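Phage terminase large subunit (Thermus phage P7426, PDB 7KS4) probably acts as the ATP-driven motor that pumps viral DNA into empty capsids and as the endonuclease that cuts it, this chain being the N-terminal ATPase domain. Local coordinates at residues Pro64-Tyr75 / Ala128-Arg139. Numbering follows the deposited sequence.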
ATOM      1  N   PRO A  64      -0.738  -0.140  18.792  1.00 34.30           N
ATOM      2  CA  PRO A  64      -0.694   1.219  19.352  1.00 34.58           C
ATOM      3  C   PRO A  64       0.727   1.760  19.375  1.00 34.07           C
ATOM      4  O   PRO A  64       1.662   1.082  19.803  1.00 34.60           O
ATOM      5  CB  PRO A  64      -1.255   1.041  20.770  1.00 35.38           C
ATOM      6  CG  PRO A  64      -2.086  -0.194  20.697  1.00 34.77           C
ATOM      7  CD  PRO A  64      -1.382  -1.093  19.705  1.00 34.63           C
ATOM      8  N   GLY A  65       0.877   3.001  18.925  1.00 33.24           N
ATOM      9  CA  GLY A  65       2.180   3.606  18.794  1.00 35.08           C
ATOM     10  C   GLY A  65       2.855   3.341  17.469  1.00 35.95           C
ATOM     11  O   GLY A  65       3.956   3.859  17.237  1.00 36.16           O
ATOM     12  N   SER A  66       2.232   2.560  16.592  1.00 34.63           N
ATOM     13  CA  SER A  66       2.823   2.284  15.293  1.00 35.72           C
ATOM     14  C   SER A  66       2.889   3.562  14.474  1.00 35.46           C
ATOM     15  O   SER A  66       2.032   4.444  14.580  1.00 34.39           O
ATOM     16  CB  SER A  66       2.019   1.223  14.545  1.00 35.87           C
ATOM     17  OG  SER A  66       0.686   1.657  14.317  1.00 36.39           O
ATOM     18  N   GLN A  67       3.932   3.663  13.652  1.00 34.76           N
ATOM     19  CA  GLN A  67       4.126   4.818  12.786  1.00 35.52           C
ATOM     20  C   GLN A  67       4.314   4.332  11.360  1.00 32.57           C
ATOM     21  O   GLN A  67       5.075   3.388  11.114  1.00 32.16           O
ATOM     22  CB  GLN A  67       5.328   5.659  13.233  1.00 42.51           C
ATOM     23  CG  GLN A  67       5.130   6.315  14.602  1.00 47.71           C
ATOM     24  CD  GLN A  67       6.284   7.213  15.002  1.00 55.08           C
ATOM     25  OE1 GLN A  67       6.078   8.309  15.523  1.00 59.05           O
ATOM     26  NE2 GLN A  67       7.507   6.750  14.770  1.00 55.96           N
ATOM     27  N   GLY A  68       3.622   4.977  10.426  1.00 31.09           N
ATOM     28  CA  GLY A  68       3.702   4.590   9.032  1.00 31.16           C
ATOM     29  C   GLY A  68       3.486   5.777   8.122  1.00 30.93           C
ATOM     30  O   GLY A  68       2.946   6.814   8.519  1.00 30.95           O
ATOM     31  N   TRP A  69       3.927   5.607   6.883  1.00 29.66           N
ATOM     32  CA  TRP A  69       3.753   6.592   5.831  1.00 30.91           C
ATOM     33  C   TRP A  69       3.112   5.922   4.628  1.00 29.18           C
ATOM     34  O   TRP A  69       3.319   4.730   4.386  1.00 29.46           O
ATOM     35  CB  TRP A  69       5.093   7.192   5.356  1.00 35.95           C
ATOM     36  CG  TRP A  69       5.801   8.099   6.311  1.00 40.21           C
ATOM     37  CD1 TRP A  69       5.390   8.486   7.552  1.00 42.36           C
ATOM     38  CD2 TRP A  69       7.066   8.734   6.089  1.00 44.57           C
ATOM     39  NE1 TRP A  69       6.326   9.328   8.118  1.00 45.00           N
ATOM     40  CE2 TRP A  69       7.361   9.495   7.236  1.00 46.70           C
ATOM     41  CE3 TRP A  69       7.977   8.731   5.027  1.00 46.29           C
ATOM     42  CZ2 TRP A  69       8.531  10.249   7.351  1.00 50.78           C
ATOM     43  CZ3 TRP A  69       9.135   9.479   5.141  1.00 49.71           C
ATOM     44  CH2 TRP A  69       9.403  10.226   6.295  1.00 51.58           C
ATOM     45  N   ILE A  70       2.345   6.697   3.871  1.00 30.96           N
ATOM     46  CA  ILE A  70       2.055   6.385   2.478  1.00 30.71           C
ATOM     47  C   ILE A  70       2.768   7.425   1.629  1.00 32.45           C
ATOM     48  O   ILE A  70       2.613   8.634   1.850  1.00 33.52           O
ATOM     49  CB  ILE A  70       0.542   6.349   2.177  1.00 30.64           C
ATOM     50  CG1 ILE A  70       0.308   6.009   0.689  1.00 30.26           C
ATOM     51  CG2 ILE A  70      -0.135   7.650   2.582  1.00 32.57           C
ATOM     52  CD1 ILE A  70       0.224   7.208  -0.271  1.00 32.01           C
ATOM     53  N   ILE A  71       3.572   6.957   0.681  1.00 32.36           N
ATOM     54  CA  ILE A  71       4.353   7.820  -0.194  1.00 34.07           C
ATOM     55  C   ILE A  71       3.886   7.580  -1.620  1.00 32.28           C
ATOM     56  O   ILE A  71       3.790   6.429  -2.061  1.00 30.31           O
ATOM     57  CB  ILE A  71       5.864   7.549  -0.069  1.00 37.08           C
ATOM     58  CG1 ILE A  71       6.251   7.409   1.405  1.00 40.80           C
ATOM     59  CG2 ILE A  71       6.654   8.675  -0.766  1.00 38.51           C
ATOM     60  CD1 ILE A  71       7.698   7.043   1.629  1.00 45.38           C
ATOM     61  N   ALA A  72       3.595   8.658  -2.331  1.00 35.02           N
ATOM     62  CA  ALA A  72       3.233   8.618  -3.739  1.00 34.46           C
ATOM     63  C   ALA A  72       4.134   9.560  -4.507  1.00 36.92           C
ATOM     64  O   ALA A  72       4.934  10.294  -3.914  1.00 38.27           O
ATOM     65  CB  ALA A  72       1.757   9.008  -3.934  1.00 33.57           C
ATOM     66  N   PRO A  73       4.055   9.559  -5.840  1.00 40.18           N
ATOM     67  CA  PRO A  73       4.866  10.517  -6.610  1.00 42.16           C
ATOM     68  C   PRO A  73       4.509  11.968  -6.339  1.00 43.27           C
ATOM     69  O   PRO A  73       5.393  12.833  -6.399  1.00 44.97           O
ATOM     70  CB  PRO A  73       4.581  10.130  -8.067  1.00 41.55           C
ATOM     71  CG  PRO A  73       4.150   8.699  -8.005  1.00 39.83           C
ATOM     72  CD  PRO A  73       3.380   8.585  -6.716  1.00 39.83           C
ATOM     73  N   THR A  74       3.241  12.258  -6.045  1.00 47.32           N
ATOM     74  CA  THR A  74       2.763  13.608  -5.784  1.00 49.98           C
ATOM     75  C   THR A  74       1.885  13.601  -4.542  1.00 50.64           C
ATOM     76  O   THR A  74       1.399  12.554  -4.108  1.00 44.57           O
ATOM     77  CB  THR A  74       1.951  14.158  -6.957  1.00 53.75           C
ATOM     78  OG1 THR A  74       0.800  13.328  -7.163  1.00 52.00           O
ATOM     79  CG2 THR A  74       2.793  14.201  -8.233  1.00 56.43           C
ATOM     80  N   TYR A  75       1.663  14.792  -3.981  1.00 60.38           N
ATOM     81  CA  TYR A  75       0.779  14.902  -2.826  1.00 62.00           C
ATOM     82  C   TYR A  75      -0.664  14.585  -3.202  1.00 60.85           C
ATOM     83  O   TYR A  75      -1.384  13.945  -2.427  1.00 59.37           O
ATOM     84  CB  TYR A  75       0.880  16.296  -2.205  1.00 68.61           C
ATOM     85  CG  TYR A  75       1.944  16.390  -1.136  1.00 69.31           C
ATOM     86  CD1 TYR A  75       1.885  15.583  -0.005  1.00 66.20           C
ATOM     87  CD2 TYR A  75       3.004  17.282  -1.250  1.00 72.83           C
ATOM     88  CE1 TYR A  75       2.848  15.655   0.978  1.00 65.37           C
ATOM     89  CE2 TYR A  75       3.976  17.358  -0.264  1.00 71.84           C
ATOM     90  CZ  TYR A  75       3.890  16.540   0.847  1.00 67.72           C
ATOM     91  OH  TYR A  75       4.843  16.598   1.837  1.00 66.75           O
ATOM     92  N   ALA A 128      -0.390   5.772  24.313  1.00 38.13           N
ATOM     93  CA  ALA A 128       0.359   5.611  23.078  1.00 37.17           C
ATOM     94  C   ALA A 128      -0.367   6.373  21.985  1.00 36.08           C
ATOM     95  O   ALA A 128      -1.569   6.627  22.079  1.00 35.29           O
ATOM     96  CB  ALA A 128       0.510   4.135  22.712  1.00 35.53           C
ATOM     97  N   THR A 129       0.384   6.751  20.957  1.00 36.04           N
ATOM     98  CA  THR A 129      -0.169   7.451  19.802  1.00 36.78           C
ATOM     99  C   THR A 129       0.383   6.801  18.537  1.00 35.17           C
ATOM    100  O   THR A 129       1.596   6.803  18.310  1.00 34.70           O
ATOM    101  CB  THR A 129       0.167   8.942  19.850  1.00 40.59           C
ATOM    102  OG1 THR A 129      -0.483   9.538  20.980  1.00 41.40           O
ATOM    103  CG2 THR A 129      -0.304   9.650  18.583  1.00 41.61           C
ATOM    104  N   SER A 130      -0.511   6.222  17.743  1.00 32.86           N
ATOM    105  CA  SER A 130      -0.181   5.774  16.400  1.00 33.09           C
ATOM    106  C   SER A 130      -0.255   6.955  15.441  1.00 33.42           C
ATOM    107  O   SER A 130      -1.066   7.866  15.615  1.00 33.36           O
ATOM    108  CB  SER A 130      -1.142   4.675  15.957  1.00 31.96           C
ATOM    109  OG  SER A 130      -1.231   3.667  16.939  1.00 32.12           O
ATOM    110  N   GLU A 131       0.607   6.937  14.421  1.00 33.44           N
ATOM    111  CA  GLU A 131       0.735   8.064  13.508  1.00 34.50           C
ATOM    112  C   GLU A 131       0.842   7.574  12.070  1.00 35.73           C
ATOM    113  O   GLU A 131       1.588   6.633  11.782  1.00 33.72           O
ATOM    114  CB  GLU A 131       1.964   8.914  13.846  1.00 38.53           C
ATOM    115  CG  GLU A 131       2.126  10.117  12.950  1.00 42.73           C
ATOM    116  CD  GLU A 131       3.194  11.071  13.446  1.00 47.25           C
ATOM    117  OE1 GLU A 131       3.822  10.781  14.486  1.00 49.02           O
ATOM    118  OE2 GLU A 131       3.403  12.110  12.792  1.00 49.77           O
ATOM    119  N   PHE A 132       0.107   8.230  11.173  1.00 37.25           N
ATOM    120  CA  PHE A 132       0.126   7.907   9.752  1.00 37.52           C
ATOM    121  C   PHE A 132       0.197   9.203   8.965  1.00 37.83           C
ATOM    122  O   PHE A 132      -0.614  10.107   9.186  1.00 39.84           O
ATOM    123  CB  PHE A 132      -1.118   7.106   9.356  1.00 35.79           C
ATOM    124  CG  PHE A 132      -1.128   6.643   7.924  1.00 34.41           C
ATOM    125  CD1 PHE A 132      -0.219   5.695   7.481  1.00 33.69           C
ATOM    126  CD2 PHE A 132      -2.076   7.124   7.032  1.00 33.94           C
ATOM    127  CE1 PHE A 132      -0.233   5.251   6.165  1.00 32.94           C
ATOM    128  CE2 PHE A 132      -2.100   6.684   5.715  1.00 32.91           C
ATOM    129  CZ  PHE A 132      -1.181   5.744   5.283  1.00 32.31           C
ATOM    130  N   ARG A 133       1.164   9.292   8.054  1.00 35.87           N
ATOM    131  CA  ARG A 133       1.374  10.503   7.277  1.00 36.75           C
ATOM    132  C   ARG A 133       1.382  10.193   5.793  1.00 34.86           C
ATOM    133  O   ARG A 133       1.802   9.114   5.367  1.00 34.29           O
ATOM    134  CB  ARG A 133       2.691  11.186   7.619  1.00 41.50           C
ATOM    135  CG  ARG A 133       2.711  11.872   8.959  1.00 45.52           C
ATOM    136  CD  ARG A 133       3.294  13.264   8.823  1.00 51.61           C
ATOM    137  NE  ARG A 133       3.980  13.678  10.035  1.00 55.48           N
ATOM    138  CZ  ARG A 133       4.417  14.911  10.256  1.00 58.52           C
ATOM    139  NH1 ARG A 133       5.033  15.193  11.391  1.00 61.80           N
ATOM    140  NH2 ARG A 133       4.226  15.858   9.346  1.00 59.52           N
ATOM    141  N   GLY A 134       0.921  11.164   5.012  1.00 35.65           N
ATOM    142  CA  GLY A 134       1.098  11.135   3.573  1.00 35.46           C
ATOM    143  C   GLY A 134       2.348  11.906   3.181  1.00 37.19           C
ATOM    144  O   GLY A 134       2.655  12.951   3.750  1.00 38.57           O
ATOM    145  N   LYS A 135       3.074  11.361   2.207  1.00 37.96           N
ATOM    146  CA  LYS A 135       4.322  11.946   1.742  1.00 41.18           C
ATOM    147  C   LYS A 135       4.365  11.901   0.222  1.00 40.93           C
ATOM    148  O   LYS A 135       3.709  11.071  -0.414  1.00 38.40           O
ATOM    149  CB  LYS A 135       5.541  11.216   2.320  1.00 42.45           C
ATOM    150  CG  LYS A 135       5.708  11.370   3.827  1.00 43.15           C
ATOM    151  CD  LYS A 135       5.999  12.812   4.199  1.00 47.67           C
ATOM    152  CE  LYS A 135       6.287  12.959   5.675  1.00 49.75           C
ATOM    153  NZ  LYS A 135       6.499  14.388   6.036  1.00 52.73           N
ATOM    154  N   SER A 136       5.164  12.803  -0.346  1.00 45.15           N
ATOM    155  CA  SER A 136       5.283  12.990  -1.787  1.00 46.39           C
ATOM    156  C   SER A 136       6.733  12.817  -2.217  1.00 46.84           C
ATOM    157  O   SER A 136       7.642  13.391  -1.605  1.00 50.25           O
ATOM    158  CB  SER A 136       4.794  14.380  -2.200  1.00 49.85           C
ATOM    159  OG  SER A 136       5.299  14.731  -3.478  1.00 53.67           O
ATOM    160  N   ALA A 137       6.940  12.045  -3.289  1.00 42.68           N
ATOM    161  CA  ALA A 137       8.284  11.866  -3.832  1.00 44.31           C
ATOM    162  C   ALA A 137       8.821  13.148  -4.457  1.00 50.96           C
ATOM    163  O   ALA A 137      10.036  13.379  -4.432  1.00 51.21           O
ATOM    164  CB  ALA A 137       8.290  10.744  -4.871  1.00 41.18           C
ATOM    165  N   ASP A 138       7.948  13.983  -5.034  1.00 61.27           N
ATOM    166  CA  ASP A 138       8.374  15.242  -5.634  1.00 69.82           C
ATOM    167  C   ASP A 138       8.609  16.336  -4.599  1.00 76.51           C
ATOM    168  O   ASP A 138       8.705  17.515  -4.962  1.00 79.38           O
ATOM    169  CB  ASP A 138       7.358  15.716  -6.682  1.00 70.32           C
ATOM    170  CG  ASP A 138       6.012  16.083  -6.088  1.00 70.76           C
ATOM    171  OD1 ASP A 138       5.902  16.211  -4.854  1.00 72.00           O
ATOM    172  OD2 ASP A 138       5.054  16.257  -6.871  1.00 70.38           O
ATOM    173  N   ARG A 139       8.699  15.975  -3.323  1.00 76.55           N
ATOM    174  CA  ARG A 139       9.094  16.899  -2.262  1.00 80.51           C
ATOM    175  C   ARG A 139      10.077  16.178  -1.353  1.00 79.21           C
ATOM    176  O   ARG A 139       9.787  15.905  -0.184  1.00 78.31           O
ATOM    177  CB  ARG A 139       7.873  17.400  -1.486  1.00 85.30           C
ATOM    178  CG  ARG A 139       6.846  18.123  -2.348  1.00 89.43           C
ATOM    179  CD  ARG A 139       7.343  19.481  -2.823  1.00 94.08           C
ATOM    180  NE  ARG A 139       6.399  20.108  -3.745  1.00 97.77           N
ATOM    181  CZ  ARG A 139       5.229  20.629  -3.385  1.00102.57           C
ATOM    182  NH1 ARG A 139       4.840  20.600  -2.117  1.00104.70           N
ATOM    183  NH2 ARG A 139       4.439  21.176  -4.300  1.00105.05           N
TER
HETATM  184  O   HOH W   1       7.192  14.407   1.265  1.00 45.13           O
HETATM  185  O   HOH W   2       2.730  17.244  -5.290  1.00 47.51           O
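Ser130 OG takes the backbone N-H of Gly65 at 3.0 Å, a bent bond, and is also hydrogen-bonded to the carbonyl of Leu60, so the end of helix 48-62 and the loop before strand 67-72 meet on one hydroxyl. From there strands 67-72 and 126-136 run parallel, their ladder reaching from Glu131 N on Ser66 O to Ala137 N on Ala72 O, 2.7 Å. On the face with Gln67 and Glu131, Lys135 CG sits over the Trp69 indole, 3.7 Å from Trp69 CE3, a CH-pi contact; the bend at chi2 (-65°) carries Lys135 CE along the ring to 3.9 Å from Trp69 CZ2, while the ammonium goes on to the carbonyl of Asn142. Nearby, Arg133 NE reaches back to Glu131 OE2 at 3.2 Å, and Arg109 is a second partner of that oxygen. On the other face the Phe132 ring leans over Gly68, and its CZ meets Ile70 CG2 at 3.5 Å, beneath helices 48-62 and 75-92. At the C-terminal ends of the strands, Ser136 CB stands over the centre of the Tyr75 ring, 3.5 Å from its centroid. One water links Tyr75 OH to Ser136 N. In this P-loop ATPase sheet, main-chain bonds and apolar packing tie the antiparallel extension to strand 67-72, whose following residue Pro73 lies about 4 Å, side chain to side chain, from the predicted catalytic Glu155.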